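Local coordinates for protein Ton_1535 (Thermococcus onnurineus, PDB 3ZPJ) that is of unknown function but folds into an alpha-solenoid, a superhelical array of helices interrupted by an unusual left-handed helical turn, at residues 166-170 / 199-203; 169-174 / 214-219; 178-182 / 203-208; 209-213 / 249-253. All coordinates share one frame; numbering follows the deposited sequence.

Contact 1: residues 166-170 / 199-203; sequences EKAGD and IVEKK
One lysine ammonium bridges two carboxylates set a helical turn apart: Lys203 NZ lies 2.6 Å from Glu166 OE2 and 2.9 Å from Asp170 OD2, so three side chains form a single salt-bridge network. The two acids are gripped differently. The ammonium meets Glu166 OE2 from above its carboxylate plane, 39° out of it, whereas it sits on the syn lone pair of Asp170 OD2. Lys203 runs extended beyond CG and crosses both acids at about a right angle, while Glu166, with CG anti to the backbone N (chi1 -174°), reaches straight across toward helix 194-209. On the way it lies against Val200, whose CG2 is 3.5 Å from Glu166 CD. The axes of the two helical segments are 11.8 Å apart at an angle of 27°, a spacing bridged here by long polar side chains, as between like-directed neighbouring helices of an alpha-solenoid. With an alanine in place of Lys203, Glu166 and Asp170 would probably be left facing each other without their shared positive charge. Asp170 spends its other oxygen, OD1, on Tyr181 OH; the network therefore joins the surface to the buried Tyr181, and both acids are likely to stay ionised.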
loop_
_atom_site.group_PDB
_atom_site.type_symbol
_atom_site.label_atom_id
_atom_site.label_comp_id
_atom_site.label_asym_id
_atom_site.label_seq_id
_atom_site.Cartn_x
_atom_site.Cartn_y
_atom_site.Cartn_z
ATOM N N GLU A 166 -5.839 -6.520 3.863
ATOM C CA GLU A 166 -5.757 -5.108 4.202
ATOM C C GLU A 166 -4.396 -4.716 4.755
ATOM O O GLU A 166 -3.827 -3.698 4.355
ATOM C CB GLU A 166 -6.879 -4.690 5.162
ATOM C CG GLU A 166 -6.902 -3.180 5.424
ATOM C CD GLU A 166 -7.877 -2.758 6.513
ATOM O OE1 GLU A 166 -8.484 -3.642 7.158
ATOM O OE2 GLU A 166 -8.030 -1.532 6.726
ATOM N N LYS A 167 -3.853 -5.534 5.651
ATOM C CA LYS A 167 -2.566 -5.204 6.258
ATOM C C LYS A 167 -1.426 -5.329 5.235
ATOM O O LYS A 167 -0.479 -4.547 5.254
ATOM C CB LYS A 167 -2.303 -6.044 7.513
ATOM C CG LYS A 167 -0.888 -5.911 8.092
ATOM C CD LYS A 167 -0.823 -4.899 9.201
ATOM C CE LYS A 167 0.581 -4.836 9.828
ATOM N NZ LYS A 167 0.820 -5.765 10.976
ATOM N N ALA A 168 -1.535 -6.293 4.335
ATOM C CA ALA A 168 -0.570 -6.425 3.248
ATOM C C ALA A 168 -0.588 -5.155 2.411
ATOM O O ALA A 168 0.449 -4.537 2.165
ATOM C CB ALA A 168 -0.908 -7.635 2.384
ATOM N N GLY A 169 -1.787 -4.775 1.987
ATOM C CA GLY A 169 -1.975 -3.521 1.285
ATOM C C GLY A 169 -1.305 -2.343 1.975
ATOM O O GLY A 169 -0.553 -1.598 1.347
ATOM N N ASP A 170 -1.561 -2.185 3.271
ATOM C CA ASP A 170 -0.976 -1.099 4.039
ATOM C C ASP A 170 0.555 -1.079 3.996
ATOM O O ASP A 170 1.169 -0.033 4.221
ATOM C CB ASP A 170 -1.430 -1.155 5.499
ATOM C CG ASP A 170 -2.875 -0.727 5.679
ATOM O OD1 ASP A 170 -3.431 -0.030 4.795
ATOM O OD2 ASP A 170 -3.452 -1.097 6.715
ATOM N N ILE A 199 -13.491 1.903 6.076
ATOM C CA ILE A 199 -12.074 2.214 6.182
ATOM C C ILE A 199 -11.294 1.782 4.935
ATOM O O ILE A 199 -10.453 2.535 4.422
ATOM C CB ILE A 199 -11.472 1.572 7.450
ATOM C CG1 ILE A 199 -12.085 2.199 8.703
ATOM C CG2 ILE A 199 -9.971 1.716 7.477
ATOM C CD1 ILE A 199 -11.851 3.685 8.785
ATOM N N VAL A 200 -11.580 0.586 4.423
ATOM C CA VAL A 200 -10.855 0.126 3.253
ATOM C C VAL A 200 -11.257 0.919 2.007
ATOM O O VAL A 200 -10.430 1.172 1.136
ATOM C CB VAL A 200 -11.009 -1.397 2.994
ATOM C CG1 VAL A 200 -10.290 -1.798 1.686
ATOM C CG2 VAL A 200 -10.445 -2.189 4.143
ATOM N N GLU A 201 -12.535 1.261 1.904
ATOM C CA GLU A 201 -12.986 2.106 0.816
ATOM C C GLU A 201 -12.174 3.425 0.841
ATOM O O GLU A 201 -11.665 3.867 -0.180
ATOM C CB GLU A 201 -14.487 2.353 0.963
ATOM C CG GLU A 201 -15.092 3.414 0.051
ATOM C CD GLU A 201 -16.617 3.434 0.170
ATOM O OE1 GLU A 201 -17.173 2.509 0.805
ATOM O OE2 GLU A 201 -17.263 4.358 -0.360
ATOM N N LYS A 202 -12.023 3.999 2.033
ATOM C CA LYS A 202 -11.225 5.202 2.214
ATOM C C LYS A 202 -9.746 4.973 1.862
ATOM O O LYS A 202 -9.135 5.821 1.223
ATOM C CB LYS A 202 -11.390 5.744 3.636
ATOM C CG LYS A 202 -10.718 7.066 3.874
ATOM C CD LYS A 202 -11.104 7.614 5.224
ATOM C CE LYS A 202 -10.174 8.720 5.657
ATOM N NZ LYS A 202 -10.399 9.066 7.089
ATOM N N LYS A 203 -9.181 3.822 2.227
ATOM C CA LYS A 203 -7.772 3.551 1.870
ATOM C C LYS A 203 -7.584 3.410 0.356
ATOM O O LYS A 203 -6.481 3.591 -0.176
ATOM C CB LYS A 203 -7.227 2.310 2.599
ATOM C CG LYS A 203 -7.137 2.470 4.117
ATOM C CD LYS A 203 -6.623 1.212 4.790
ATOM C CE LYS A 203 -6.274 1.423 6.259
ATOM N NZ LYS A 203 -6.028 0.114 6.986
#

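Contact 2: residues 169-174 / 214-219; sequences GDTLPS and GLPQIR
Arg219 turns the edge of its guanidinium to the backbone carbonyls of Gly169 and Leu172. The shortest and straightest of its bonds to them runs from Arg219 NH1 to Leu172 O, 2.7 Å long with an angle of 161° at the hydrogen; it lies in the carbonyl plane and close to the plane of the guanidinium. Arg219 NH2 adds weak bonds to Gly169 O at 3.1 Å and to Leu172 O, while NH1 also bonds weakly to Gly214 O. That last oxygen takes a further bond from Ser174 N, 3.1 Å away, and a CA-H...O contact from Pro173. Beside this polar cluster the Pro216 ring packs on the turn, its CB 3.2 Å from Asp170 O and its CG against Thr171 O. A water donates to both Asp170 O and Pro216 O and lies over one face of the Arg219 guanidinium, offset toward its rim. Two inter-helix turns of the solenoid are thus laid together, each with its N-cap residue, Pro173 or Leu215, leading into the next helix. Further out, the arginine chain bends at chi3 (-42°), and Arg219 CD rests 3.2 Å from Ser174 OG. Ser174 OG hydrogen-bonds to Val210 O, with Ala207 O also close enough to share the proton. Tyr181 OH, from helix 174-190, bonds to Arg219 NH2 and Asp170 OD1.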
loop_
_atom_site.group_PDB
_atom_site.type_symbol
_atom_site.label_atom_id
_atom_site.label_comp_id
_atom_site.label_asym_id
_atom_site.label_seq_id
_atom_site.Cartn_x
_atom_site.Cartn_y
_atom_site.Cartn_z
ATOM N N GLY A 169 -1.787 -4.775 1.987
ATOM C CA GLY A 169 -1.975 -3.521 1.285
ATOM C C GLY A 169 -1.305 -2.343 1.975
ATOM O O GLY A 169 -0.553 -1.598 1.347
ATOM N N ASP A 170 -1.561 -2.185 3.271
ATOM C CA ASP A 170 -0.976 -1.099 4.039
ATOM C C ASP A 170 0.555 -1.079 3.996
ATOM O O ASP A 170 1.169 -0.033 4.221
ATOM C CB ASP A 170 -1.430 -1.155 5.499
ATOM C CG ASP A 170 -2.875 -0.727 5.679
ATOM O OD1 ASP A 170 -3.431 -0.030 4.795
ATOM O OD2 ASP A 170 -3.452 -1.097 6.715
ATOM N N THR A 171 1.179 -2.219 3.717
ATOM C CA THR A 171 2.640 -2.251 3.742
ATOM C C THR A 171 3.220 -2.031 2.366
ATOM O O THR A 171 4.432 -2.003 2.219
ATOM C CB THR A 171 3.220 -3.585 4.303
ATOM O OG1 THR A 171 2.953 -4.650 3.385
ATOM C CG2 THR A 171 2.609 -3.921 5.667
ATOM N N LEU A 172 2.356 -1.905 1.357
ATOM C CA LEU A 172 2.801 -1.791 -0.031
ATOM C C LEU A 172 2.644 -0.391 -0.593
ATOM O O LEU A 172 1.842 0.401 -0.099
ATOM C CB LEU A 172 2.020 -2.765 -0.911
ATOM C CG LEU A 172 2.320 -4.232 -0.623
ATOM C CD1 LEU A 172 1.347 -5.136 -1.375
ATOM C CD2 LEU A 172 3.764 -4.576 -0.970
ATOM N N PRO A 173 3.420 -0.071 -1.633
ATOM C CA PRO A 173 3.143 1.177 -2.346
ATOM C C PRO A 173 1.800 1.085 -3.085
ATOM O O PRO A 173 1.331 -0.031 -3.385
ATOM C CB PRO A 173 4.309 1.278 -3.338
ATOM C CG PRO A 173 4.747 -0.153 -3.551
ATOM C CD PRO A 173 4.577 -0.792 -2.194
ATOM N N SER A 174 1.205 2.244 -3.371
ATOM C CA SER A 174 -0.131 2.338 -3.967
ATOM C C SER A 174 -0.348 1.413 -5.165
ATOM O O SER A 174 -1.377 0.746 -5.244
ATOM C CB SER A 174 -0.482 3.790 -4.370
ATOM O OG SER A 174 -0.727 4.626 -3.241
ATOM N N GLY A 214 2.798 7.382 -3.333
ATOM C CA GLY A 214 2.092 6.620 -2.319
ATOM C C GLY A 214 2.896 5.569 -1.565
ATOM O O GLY A 214 2.525 4.396 -1.539
ATOM N N LEU A 215 4.013 5.974 -0.972
ATOM C CA LEU A 215 4.772 5.080 -0.114
ATOM C C LEU A 215 3.918 4.731 1.092
ATOM O O LEU A 215 3.164 5.565 1.587
ATOM C CB LEU A 215 6.081 5.722 0.337
ATOM C CG LEU A 215 7.047 5.988 -0.819
ATOM C CD1 LEU A 215 8.364 6.523 -0.282
ATOM C CD2 LEU A 215 7.274 4.746 -1.696
ATOM N N PRO A 216 4.040 3.488 1.572
ATOM C CA PRO A 216 3.154 3.025 2.647
ATOM C C PRO A 216 3.206 3.922 3.884
ATOM O O PRO A 216 2.165 4.138 4.496
ATOM C CB PRO A 216 3.640 1.591 2.937
ATOM C CG PRO A 216 4.975 1.468 2.267
ATOM C CD PRO A 216 5.004 2.462 1.137
ATOM N N GLN A 217 4.365 4.489 4.208
ATOM C CA GLN A 217 4.481 5.343 5.399
ATOM C C GLN A 217 3.852 6.727 5.164
ATOM O O GLN A 217 3.441 7.414 6.107
ATOM C CB GLN A 217 5.945 5.481 5.840
ATOM C CG GLN A 217 6.847 6.173 4.829
ATOM C CD GLN A 217 7.558 5.212 3.870
ATOM O OE1 GLN A 217 6.994 4.202 3.408
ATOM N NE2 GLN A 217 8.808 5.540 3.556
ATOM N N ILE A 218 3.781 7.117 3.896
ATOM C CA ILE A 218 3.119 8.348 3.489
ATOM C C ILE A 218 1.600 8.160 3.569
ATOM O O ILE A 218 0.902 8.997 4.134
ATOM C CB ILE A 218 3.579 8.795 2.057
ATOM C CG1 ILE A 218 4.961 9.452 2.124
ATOM C CG2 ILE A 218 2.601 9.763 1.431
ATOM C CD1 ILE A 218 5.744 9.355 0.830
ATOM N N ARG A 219 1.084 7.067 3.013
ATOM C CA ARG A 219 -0.356 6.834 3.084
ATOM C C ARG A 219 -0.787 6.718 4.536
ATOM O O ARG A 219 -1.815 7.296 4.921
ATOM C CB ARG A 219 -0.789 5.621 2.258
ATOM C CG ARG A 219 -0.432 5.742 0.778
ATOM C CD ARG A 219 -1.347 4.894 -0.085
ATOM N NE ARG A 219 -1.601 3.589 0.520
ATOM C CZ ARG A 219 -0.723 2.591 0.530
ATOM N NH1 ARG A 219 0.476 2.770 -0.023
ATOM N NH2 ARG A 219 -1.032 1.419 1.100
HETATM O O HOH W 1 -0.035 2.510 4.625
#

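Contact 3: residues 178-182 / 203-208; sequences MDFYK and KIELAK
Apolar contacts carry most of the meeting between Tyr181 and Met178 on one helix and Ile204 and Ala207 on the other. Tyr181 CB lies 3.6 Å from Ile204 CG1, and the ring brings its edge to Ala207 CB. Met178 bends at chi2 and chi3, which curls its methyl across the interface: Met178 CE comes 3.7 Å from Ala207 CB and 3.8 Å from Lys208 CG, while Met178 SD lies 4.1 Å from Ile204 CG2. The segments run antiparallel at 163°, their axes 10.2 Å apart, as consecutive helices of an alpha-solenoid hairpin do. A second kind of interaction is CH-pi. Lys203 crosses the tyrosine at about a right angle and lays its CB over one ring face, 4.2 Å from the centroid and 18° off the normal, before the aliphatic chain passes on along the ring's CE1 side. A leucine in place of Tyr181 would probably leave Lys203 CB without its aromatic face and Asp170 and Arg219 without the hydroxyl they share. At the exposed rim the ammonium groups of Lys182 and Lys208 are 5.5 Å apart from NZ to NZ. No hydrogen bond joins the two segments.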
loop_
_atom_site.group_PDB
_atom_site.type_symbol
_atom_site.label_atom_id
_atom_site.label_comp_id
_atom_site.label_asym_id
_atom_site.label_seq_id
_atom_site.Cartn_x
_atom_site.Cartn_y
_atom_site.Cartn_z
ATOM N N MET A 178 -3.164 -1.777 -4.419
ATOM C CA MET A 178 -4.537 -1.656 -4.892
ATOM C C MET A 178 -5.298 -2.994 -4.955
ATOM O O MET A 178 -6.423 -3.094 -4.475
ATOM C CB MET A 178 -4.601 -0.900 -6.242
ATOM C CG MET A 178 -5.934 -0.173 -6.449
ATOM S SD MET A 178 -6.147 1.265 -5.340
ATOM C CE MET A 178 -4.807 2.266 -6.001
ATOM N N ASP A 179 -4.682 -4.025 -5.514
ATOM C CA ASP A 179 -5.367 -5.312 -5.653
ATOM C C ASP A 179 -5.738 -5.967 -4.306
ATOM O O ASP A 179 -6.772 -6.617 -4.190
ATOM C CB ASP A 179 -4.520 -6.244 -6.491
ATOM C CG ASP A 179 -4.621 -5.944 -7.978
ATOM O OD1 ASP A 179 -5.639 -5.347 -8.381
ATOM O OD2 ASP A 179 -3.691 -6.313 -8.733
ATOM N N PHE A 180 -4.897 -5.765 -3.300
ATOM C CA PHE A 180 -5.124 -6.291 -1.960
ATOM C C PHE A 180 -6.313 -5.589 -1.328
ATOM O O PHE A 180 -7.182 -6.219 -0.720
ATOM C CB PHE A 180 -3.870 -6.097 -1.096
ATOM C CG PHE A 180 -2.678 -6.864 -1.597
ATOM C CD1 PHE A 180 -1.893 -6.357 -2.624
ATOM C CD2 PHE A 180 -2.368 -8.112 -1.075
ATOM C CE1 PHE A 180 -0.815 -7.070 -3.115
ATOM C CE2 PHE A 180 -1.291 -8.832 -1.561
ATOM C CZ PHE A 180 -0.504 -8.308 -2.581
ATOM N N TYR A 181 -6.346 -4.274 -1.477
ATOM C CA TYR A 181 -7.445 -3.488 -0.952
ATOM C C TYR A 181 -8.797 -3.827 -1.601
ATOM O O TYR A 181 -9.823 -3.885 -0.921
ATOM C CB TYR A 181 -7.168 -2.009 -1.156
ATOM C CG TYR A 181 -6.169 -1.383 -0.228
ATOM C CD1 TYR A 181 -5.935 -1.878 1.050
ATOM C CD2 TYR A 181 -5.467 -0.247 -0.630
ATOM C CE1 TYR A 181 -4.982 -1.250 1.906
ATOM C CE2 TYR A 181 -4.547 0.372 0.195
ATOM C CZ TYR A 181 -4.300 -0.118 1.450
ATOM O OH TYR A 181 -3.376 0.561 2.224
ATOM N N LYS A 182 -8.806 -4.047 -2.907
ATOM C CA LYS A 182 -10.055 -4.381 -3.586
ATOM C C LYS A 182 -10.617 -5.706 -3.071
ATOM O O LYS A 182 -11.824 -5.816 -2.853
ATOM C CB LYS A 182 -9.861 -4.477 -5.098
ATOM C CG LYS A 182 -9.136 -3.325 -5.726
ATOM C CD LYS A 182 -10.029 -2.164 -6.056
ATOM C CE LYS A 182 -9.342 -1.288 -7.089
ATOM N NZ LYS A 182 -8.859 -2.131 -8.220
ATOM N N LYS A 203 -9.181 3.822 2.227
ATOM C CA LYS A 203 -7.772 3.551 1.870
ATOM C C LYS A 203 -7.584 3.410 0.356
ATOM O O LYS A 203 -6.481 3.591 -0.176
ATOM C CB LYS A 203 -7.227 2.310 2.599
ATOM C CG LYS A 203 -7.137 2.470 4.117
ATOM C CD LYS A 203 -6.623 1.212 4.790
ATOM C CE LYS A 203 -6.274 1.423 6.259
ATOM N NZ LYS A 203 -6.028 0.114 6.986
ATOM N N ILE A 204 -8.665 3.090 -0.344
ATOM C CA ILE A 204 -8.598 2.968 -1.797
ATOM C C ILE A 204 -8.615 4.345 -2.470
ATOM O O ILE A 204 -7.837 4.586 -3.400
ATOM C CB ILE A 204 -9.734 2.090 -2.334
ATOM C CG1 ILE A 204 -9.485 0.626 -1.943
ATOM C CG2 ILE A 204 -9.839 2.235 -3.849
ATOM C CD1 ILE A 204 -10.698 -0.295 -2.137
ATOM N N GLU A 205 -9.468 5.256 -1.989
ATOM C CA GLU A 205 -9.464 6.627 -2.526
ATOM C C GLU A 205 -8.103 7.250 -2.251
ATOM O O GLU A 205 -7.538 7.922 -3.092
ATOM C CB GLU A 205 -10.531 7.518 -1.885
ATOM C CG GLU A 205 -11.974 7.079 -2.051
ATOM C CD GLU A 205 -12.949 8.045 -1.359
ATOM O OE1 GLU A 205 -12.732 9.277 -1.443
ATOM O OE2 GLU A 205 -13.913 7.573 -0.712
ATOM N N LEU A 206 -7.577 7.004 -1.058
ATOM C CA LEU A 206 -6.288 7.546 -0.690
ATOM C C LEU A 206 -5.198 6.957 -1.582
ATOM O O LEU A 206 -4.434 7.695 -2.183
ATOM C CB LEU A 206 -6.004 7.298 0.794
ATOM C CG LEU A 206 -4.598 7.609 1.314
ATOM C CD1 LEU A 206 -4.113 8.980 0.887
ATOM C CD2 LEU A 206 -4.622 7.529 2.836
ATOM N N ALA A 207 -5.134 5.633 -1.693
ATOM C CA ALA A 207 -4.117 5.048 -2.556
ATOM C C ALA A 207 -4.242 5.567 -3.997
ATOM O O ALA A 207 -3.240 5.778 -4.670
ATOM C CB ALA A 207 -4.175 3.519 -2.534
ATOM N N LYS A 208 -5.474 5.768 -4.458
ATOM C CA LYS A 208 -5.715 6.255 -5.816
ATOM C C LYS A 208 -5.309 7.710 -5.979
ATOM O O LYS A 208 -4.815 8.099 -7.028
ATOM C CB LYS A 208 -7.188 6.099 -6.212
ATOM C CG LYS A 208 -7.511 4.802 -6.909
ATOM C CD LYS A 208 -9.018 4.615 -7.055
ATOM C CE LYS A 208 -9.350 3.184 -7.474
ATOM N NZ LYS A 208 -10.829 2.900 -7.428
#

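Contact 4: residues 209-213 / 249-253; sequences TVYDV and EVALW
Glu249 lies along the end of helix 194-209, at Thr209, and the loop that follows from Val210, and it meets backbone at nearly every atom. Its CB starts 3.3 Å from Thr209 O, and CG continues past the same oxygen. Extended beyond CG (chi2 -175°), the chain brings Glu249 CD to within 3.6 Å of Tyr211 N. At the tip Glu249 OE1 accepts a bond from Tyr211 N at 3.2 Å, the donor standing 58° out of the carboxylate plane, and a weak one from Asp212 N. The other oxygen, Glu249 OE2, lies only 3.0 Å from Asp212 OD1. Both are acceptors and the two carboxylate planes are 54° apart, a close approach that might raise the proton affinity of one of the acids; His285 gives Asp212 OD1 a weak hydrogen bond. Apolar contacts add to this: Thr209 CG2 packs against Leu252, and Val210 CG2 lies 4.0 Å from Trp253 CB. Thr209 OG1, bonded to Glu205 O, comes to the edge of the indole. The segment 249-253 thereby ties helix 240-256 to the turn between helices 194-209 and 216-223, with Leu252 touching helix 280-293, Val250 helix 227-237 and Trp253 helix 194-209.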
loop_
_atom_site.group_PDB
_atom_site.type_symbol
_atom_site.label_atom_id
_atom_site.label_comp_id
_atom_site.label_asym_id
_atom_site.label_seq_id
_atom_site.Cartn_x
_atom_site.Cartn_y
_atom_site.Cartn_z
ATOM N N THR A 209 -5.526 8.508 -4.939
ATOM C CA THR A 209 -5.264 9.941 -4.992
ATOM C C THR A 209 -3.770 10.205 -4.867
ATOM O O THR A 209 -3.194 10.979 -5.635
ATOM C CB THR A 209 -5.959 10.677 -3.841
ATOM O OG1 THR A 209 -7.347 10.309 -3.793
ATOM C CG2 THR A 209 -5.823 12.192 -4.022
ATOM N N VAL A 210 -3.147 9.581 -3.878
ATOM C CA VAL A 210 -1.709 9.732 -3.667
ATOM C C VAL A 210 -1.039 8.447 -4.162
ATOM O O VAL A 210 -0.829 7.497 -3.396
ATOM C CB VAL A 210 -1.402 9.961 -2.186
ATOM C CG1 VAL A 210 0.051 10.332 -2.005
ATOM C CG2 VAL A 210 -2.276 11.071 -1.637
ATOM N N TYR A 211 -0.724 8.436 -5.455
ATOM C CA TYR A 211 -0.376 7.229 -6.183
ATOM C C TYR A 211 1.114 7.154 -6.462
ATOM O O TYR A 211 1.773 6.198 -6.068
ATOM C CB TYR A 211 -1.135 7.194 -7.513
ATOM C CG TYR A 211 -1.081 5.858 -8.221
ATOM C CD1 TYR A 211 -1.981 4.855 -7.900
ATOM C CD2 TYR A 211 -0.142 5.606 -9.229
ATOM C CE1 TYR A 211 -1.952 3.636 -8.548
ATOM C CE2 TYR A 211 -0.103 4.375 -9.887
ATOM C CZ TYR A 211 -1.021 3.398 -9.526
ATOM O OH TYR A 211 -1.022 2.168 -10.130
ATOM N N ASP A 212 1.637 8.159 -7.159
ATOM C CA ASP A 212 3.047 8.173 -7.542
ATOM C C ASP A 212 3.949 8.214 -6.317
ATOM O O ASP A 212 4.944 7.493 -6.247
ATOM C CB ASP A 212 3.348 9.357 -8.465
ATOM C CG ASP A 212 2.587 9.286 -9.795
ATOM O OD1 ASP A 212 1.343 9.433 -9.786
ATOM O OD2 ASP A 212 3.233 9.098 -10.850
ATOM N N VAL A 213 3.602 9.054 -5.346
ATOM C CA VAL A 213 4.364 9.089 -4.105
ATOM C C VAL A 213 3.683 8.305 -2.984
ATOM O O VAL A 213 3.975 8.519 -1.814
ATOM C CB VAL A 213 4.611 10.528 -3.602
ATOM C CG1 VAL A 213 5.377 11.351 -4.636
ATOM C CG2 VAL A 213 3.298 11.184 -3.249
ATOM N N GLU A 249 -0.846 15.807 -5.245
ATOM C CA GLU A 249 -1.667 14.670 -4.875
ATOM C C GLU A 249 -2.054 14.799 -3.405
ATOM O O GLU A 249 -3.190 14.532 -3.025
ATOM C CB GLU A 249 -0.933 13.335 -5.152
ATOM C CG GLU A 249 -0.679 13.069 -6.641
ATOM C CD GLU A 249 -0.063 11.692 -6.945
ATOM O OE1 GLU A 249 0.766 11.200 -6.143
ATOM O OE2 GLU A 249 -0.396 11.120 -8.016
ATOM N N VAL A 250 -1.114 15.240 -2.579
ATOM C CA VAL A 250 -1.403 15.396 -1.167
ATOM C C VAL A 250 -2.417 16.508 -0.941
ATOM O O VAL A 250 -3.360 16.347 -0.166
ATOM C CB VAL A 250 -0.133 15.631 -0.343
ATOM C CG1 VAL A 250 -0.474 16.268 0.995
ATOM C CG2 VAL A 250 0.565 14.314 -0.122
ATOM N N ALA A 251 -2.246 17.623 -1.640
ATOM C CA ALA A 251 -3.198 18.723 -1.526
ATOM C C ALA A 251 -4.591 18.213 -1.899
ATOM O O ALA A 251 -5.581 18.559 -1.265
ATOM C CB ALA A 251 -2.794 19.876 -2.419
ATOM N N LEU A 252 -4.651 17.368 -2.918
ATOM C CA LEU A 252 -5.921 16.843 -3.390
ATOM C C LEU A 252 -6.576 15.956 -2.324
ATOM O O LEU A 252 -7.790 15.977 -2.126
ATOM C CB LEU A 252 -5.712 16.060 -4.691
ATOM C CG LEU A 252 -6.973 15.599 -5.417
ATOM C CD1 LEU A 252 -7.919 16.782 -5.632
ATOM C CD2 LEU A 252 -6.592 14.958 -6.734
ATOM N N TRP A 253 -5.771 15.177 -1.627
ATOM C CA TRP A 253 -6.335 14.320 -0.596
ATOM C C TRP A 253 -6.815 15.174 0.585
ATOM O O TRP A 253 -7.880 14.935 1.154
ATOM C CB TRP A 253 -5.345 13.241 -0.138
ATOM C CG TRP A 253 -5.927 12.472 0.987
ATOM C CD1 TRP A 253 -5.613 12.582 2.309
ATOM C CD2 TRP A 253 -6.980 11.516 0.900
ATOM N NE1 TRP A 253 -6.398 11.735 3.056
ATOM C CE2 TRP A 253 -7.246 11.066 2.210
ATOM C CE3 TRP A 253 -7.715 10.975 -0.164
ATOM C CZ2 TRP A 253 -8.222 10.115 2.487
ATOM C CZ3 TRP A 253 -8.688 10.048 0.109
ATOM C CH2 TRP A 253 -8.930 9.618 1.426
#

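How the contacts relate
The four contacts show how chemistry follows place in a solenoid. Contact 1 lies at the surface and is ionic, contact 3 is partly buried and mainly apolar, and both use helix 194-209; Lys203 serves the two with different parts, its ammonium in one and its aliphatic chain in the other. Contact 2, near the middle of the chain, shares helix 151-170 with contact 1 but joins turns through backbone carbonyls, and contact 3 is nested inside the loop it closes. Tyr181 OH, reaching Asp170 and Arg219, couples these three. Contact 4 is buried yet holds a carboxylate against a loop; it joins contact 2 through Ser174 OG and Val210 O, and Trp253 packs on Leu206 of contact 3.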